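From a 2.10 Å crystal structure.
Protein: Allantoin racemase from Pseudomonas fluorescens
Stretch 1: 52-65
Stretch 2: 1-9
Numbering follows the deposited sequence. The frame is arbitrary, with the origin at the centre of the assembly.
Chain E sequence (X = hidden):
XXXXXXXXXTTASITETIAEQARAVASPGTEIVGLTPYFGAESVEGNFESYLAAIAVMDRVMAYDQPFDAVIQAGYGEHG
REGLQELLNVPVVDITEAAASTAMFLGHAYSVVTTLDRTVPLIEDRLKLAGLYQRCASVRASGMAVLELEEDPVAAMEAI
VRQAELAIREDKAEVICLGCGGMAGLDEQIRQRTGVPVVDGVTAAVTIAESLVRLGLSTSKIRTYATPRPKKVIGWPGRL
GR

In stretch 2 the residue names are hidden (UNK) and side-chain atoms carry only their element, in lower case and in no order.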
# COMPACT_ATOMS: atom_id res chain seq x y z
N LEU E 52 25.68 7.83 12.55
CA LEU E 52 26.88 8.60 12.83
C LEU E 52 27.08 9.65 11.76
O LEU E 52 27.38 10.80 12.05
CB LEU E 52 28.08 7.66 12.90
CG LEU E 52 29.42 8.33 13.21
CD1 LEU E 52 29.31 9.18 14.45
CD2 LEU E 52 30.49 7.24 13.35
N ALA E 53 26.93 9.26 10.51
CA ALA E 53 27.09 10.24 9.44
C ALA E 53 26.03 11.36 9.52
O ALA E 53 26.34 12.52 9.26
CB ALA E 53 27.04 9.54 8.08
N ALA E 54 24.80 11.02 9.92
CA ALA E 54 23.75 12.04 10.02
C ALA E 54 24.18 13.22 10.88
O ALA E 54 24.08 14.37 10.47
CB ALA E 54 22.45 11.44 10.58
N ILE E 55 24.66 12.91 12.07
CA ILE E 55 25.08 13.93 13.02
C ILE E 55 26.33 14.64 12.56
O ILE E 55 26.47 15.85 12.71
CB ILE E 55 25.35 13.33 14.42
CG1 ILE E 55 24.06 12.82 15.01
CG2 ILE E 55 25.91 14.38 15.36
CD1 ILE E 55 22.99 13.88 14.95
N ALA E 56 27.26 13.86 12.02
CA ALA E 56 28.51 14.40 11.49
C ALA E 56 28.25 15.44 10.42
O ALA E 56 28.86 16.51 10.43
CB ALA E 56 29.38 13.28 10.95
N VAL E 57 27.35 15.12 9.49
CA VAL E 57 27.03 16.02 8.39
C VAL E 57 26.37 17.30 8.91
O VAL E 57 26.73 18.41 8.52
CB VAL E 57 26.12 15.32 7.33
CG1 VAL E 57 25.50 16.34 6.37
CG2 VAL E 57 26.91 14.26 6.55
N MET E 58 25.41 17.12 9.81
CA MET E 58 24.74 18.26 10.44
C MET E 58 25.75 19.16 11.15
O MET E 58 25.75 20.38 10.99
CB MET E 58 23.68 17.76 11.42
CG MET E 58 22.38 17.29 10.77
SD MET E 58 21.15 16.78 11.99
CE MET E 58 21.25 15.01 11.74
N ASP E 59 26.63 18.53 11.91
CA ASP E 59 27.73 19.22 12.58
C ASP E 59 28.60 20.03 11.60
O ASP E 59 28.87 21.22 11.80
CB ASP E 59 28.58 18.18 13.33
CG ASP E 59 29.78 18.79 14.04
OD1 ASP E 59 30.95 18.51 13.65
OD2 ASP E 59 29.56 19.55 15.00
N ARG E 60 28.99 19.38 10.51
CA ARG E 60 29.89 19.98 9.51
C ARG E 60 29.26 21.19 8.84
O ARG E 60 29.92 22.20 8.58
CB ARG E 60 30.27 18.95 8.46
CG ARG E 60 31.43 19.35 7.54
CD ARG E 60 32.66 19.80 8.32
NE ARG E 60 33.57 20.65 7.54
CZ ARG E 60 33.46 21.96 7.38
NH1 ARG E 60 32.44 22.63 7.91
NH2 ARG E 60 34.36 22.61 6.67
N VAL E 61 27.98 21.08 8.54
CA VAL E 61 27.26 22.15 7.87
C VAL E 61 27.05 23.34 8.81
O VAL E 61 27.19 24.49 8.41
CB VAL E 61 25.92 21.62 7.29
CG1 VAL E 61 25.04 22.78 6.81
CG2 VAL E 61 26.21 20.59 6.18
N MET E 62 26.70 23.04 10.05
CA MET E 62 26.52 24.09 11.06
C MET E 62 27.84 24.81 11.37
O MET E 62 27.85 25.99 11.68
CB MET E 62 25.92 23.51 12.35
CG MET E 62 24.46 23.05 12.22
SD MET E 62 23.35 24.28 11.51
CE MET E 62 23.26 23.70 9.86
N ALA E 63 28.94 24.07 11.32
CA ALA E 63 30.27 24.66 11.49
C ALA E 63 30.72 25.55 10.32
O ALA E 63 31.67 26.31 10.47
CB ALA E 63 31.30 23.57 11.74
N TYR E 64 30.07 25.43 9.17
CA TYR E 64 30.44 26.24 8.00
C TYR E 64 30.03 27.70 8.20
O TYR E 64 28.83 27.99 8.35
CB TYR E 64 29.82 25.69 6.71
CG TYR E 64 30.36 26.33 5.46
CD1 TYR E 64 31.60 25.97 4.94
CD2 TYR E 64 29.64 27.33 4.80
CE1 TYR E 64 32.09 26.55 3.79
CE2 TYR E 64 30.13 27.92 3.65
CZ TYR E 64 31.36 27.52 3.15
OH TYR E 64 31.86 28.10 2.01
N ASP E 65 31.01 28.59 8.17
CA ASP E 65 30.80 30.01 8.50
C ASP E 65 30.56 31.01 7.36
O ASP E 65 30.24 32.17 7.60
CB ASP E 65 31.94 30.50 9.42
CG ASP E 65 31.82 29.95 10.83
OD1 ASP E 65 32.86 29.76 11.49
OD2 ASP E 65 30.67 29.70 11.26
N UNK E 1 25.46 31.66 -6.78
CA UNK E 1 24.96 30.95 -5.62
C UNK E 1 26.03 30.00 -5.13
O UNK E 1 26.90 29.58 -5.90
c UNK E 1 23.83 28.89 -6.73
c UNK E 1 21.48 29.06 -8.25
c UNK E 1 23.65 30.20 -5.96
s UNK E 1 22.27 28.01 -7.02
N UNK E 2 25.97 29.65 -3.85
CA UNK E 2 26.90 28.67 -3.30
C UNK E 2 26.15 27.46 -2.75
O UNK E 2 25.24 27.59 -1.93
c UNK E 2 30.77 30.96 -0.83
c UNK E 2 28.67 28.24 -1.53
c UNK E 2 29.56 28.85 -0.45
n UNK E 2 31.76 31.61 -1.42
n UNK E 2 30.63 29.66 -1.03
n UNK E 2 29.91 31.61 -0.05
c UNK E 2 27.78 29.28 -2.20
N UNK E 3 26.56 26.28 -3.21
CA UNK E 3 25.96 25.04 -2.76
C UNK E 3 27.01 24.19 -2.07
O UNK E 3 28.06 23.91 -2.65
c UNK E 3 24.38 25.10 -4.74
c UNK E 3 24.67 22.97 -3.46
c UNK E 3 23.77 24.37 -5.93
c UNK E 3 25.36 24.23 -3.94
N UNK E 4 26.75 23.83 -0.81
CA UNK E 4 27.60 22.88 -0.10
C UNK E 4 27.22 21.49 -0.55
O UNK E 4 26.04 21.16 -0.66
c UNK E 4 28.34 25.36 1.44
c UNK E 4 27.15 24.46 3.45
c UNK E 4 28.03 24.13 2.26
c UNK E 4 27.45 22.97 1.43
N UNK E 5 28.24 20.70 -0.89
CA UNK E 5 28.07 19.32 -1.24
C UNK E 5 28.82 18.51 -0.20
O UNK E 5 30.05 18.52 -0.19
c UNK E 5 27.89 20.04 -3.61
c UNK E 5 28.34 17.63 -3.08
c UNK E 5 28.59 19.07 -2.66
N UNK E 6 28.09 17.85 0.69
CA UNK E 6 28.71 17.26 1.87
C UNK E 6 28.80 15.75 1.76
O UNK E 6 27.80 15.05 1.58
c UNK E 6 27.93 17.64 3.14
c UNK E 6 27.67 19.13 3.16
c UNK E 6 28.73 17.24 4.37
N UNK E 7 30.03 15.26 1.81
CA UNK E 7 30.27 13.83 1.83
C UNK E 7 29.69 13.29 3.13
O UNK E 7 29.69 14.00 4.15
c UNK E 7 32.17 12.15 1.53
n UNK E 7 33.47 11.92 1.44
c UNK E 7 31.78 13.60 1.76
o UNK E 7 31.32 11.25 1.45
N UNK E 8 29.17 12.07 3.13
CA UNK E 8 28.64 11.53 4.38
C UNK E 8 29.75 10.83 5.13
O UNK E 8 29.66 10.63 6.36
c UNK E 8 27.47 10.55 4.15
c UNK E 8 26.20 11.31 3.73
c UNK E 8 27.85 9.50 3.10
N UNK E 9 30.80 10.47 4.41
CA UNK E 9 31.94 9.82 5.04
C UNK E 9 33.13 10.76 5.20
O UNK E 9 33.09 11.91 4.76
n UNK E 9 32.39 8.07 1.93
o UNK E 9 33.97 9.42 2.82
c UNK E 9 32.34 8.51 4.32
c UNK E 9 32.95 8.73 2.95

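Position 1 carries an unbranched side chain of three carbons and a sulfur, with the sulfur between the second carbon and a terminal methyl. It lies out of reach of the helix, and the thioether identifies Met1.

At position 2 three carbons lead to a nitrogen and then to a carbon bearing two more nitrogens, a guanidinium. The CA-to-CB bond points toward stretch 1, and the third carbon lies 3.5 Å from Tyr64 OH, a contact of the aliphatic part of the chain with the phenol oxygen. This is Arg2, and the carbon is CD.

Position 3 has four side-chain carbons, forked at the first, with one arm two carbons long. Its side chain is out of reach of stretch 1, and the pattern is that of Ile3.

Four carbons recur at position 4, but the fork comes at the second. One terminal methyl sits over a face of the Tyr64 ring and the other approaches Val61. This is Leu4: CD1 makes a CH-pi contact, 4.1 Å from the Tyr64 ring centroid and 22° off the normal, and is 3.8 Å from Tyr64 CE2, while CD2 is 4.3 Å from Val61 CG1.

Position 5 has one carbon carrying two others and is out of reach of stretch 1: Val5.

The same three-carbon fork at position 6 packs against two valines, its CA-to-CB bond pointing toward the helix. This is Val6, with CG2 3.7 Å from Val61 CG2 and CG1 3.9 Å from Val57 CG1.

At position 7 two carbons end in one oxygen and one nitrogen, an amide. The CA-to-CB bond points away, while the backbone O meets Val57 CG2 at 3.7 Å. This is Asn7, whose OD1 accepts a hydrogen bond from the backbone N of position 9 at 3.1 Å.

Position 8 is again a carbon bearing two carbons. Its CB lies 4.1 Å from Ala53 CB, and its backbone O is 3.3 Å from that same methyl. This is Val8, with CG1 4.1 Å from Val57 CG2.

Position 9 repeats the two-carbon amide; its CA-to-CB bond points away and it makes no contact with the helix: Asn9. A weak hydrogen bond joins Asn7 ND2 to Asn9 OD1 at 2.9 Å.

The helix and strand run roughly antiparallel, at 146°. Alternation along the strand turns Arg2, Leu4 and Val6 toward stretch 1, where Val57 and Val61 of the helix and Tyr64 just beyond its end receive them. Ala53 CA and Val8 CA, 5.4 Å apart, are the nearest CA pair. No hydrogen bond crosses; the contact is predominantly apolar packing, burying 416 Å² in total.

Stretch 2 1-9: MRILVVNVN
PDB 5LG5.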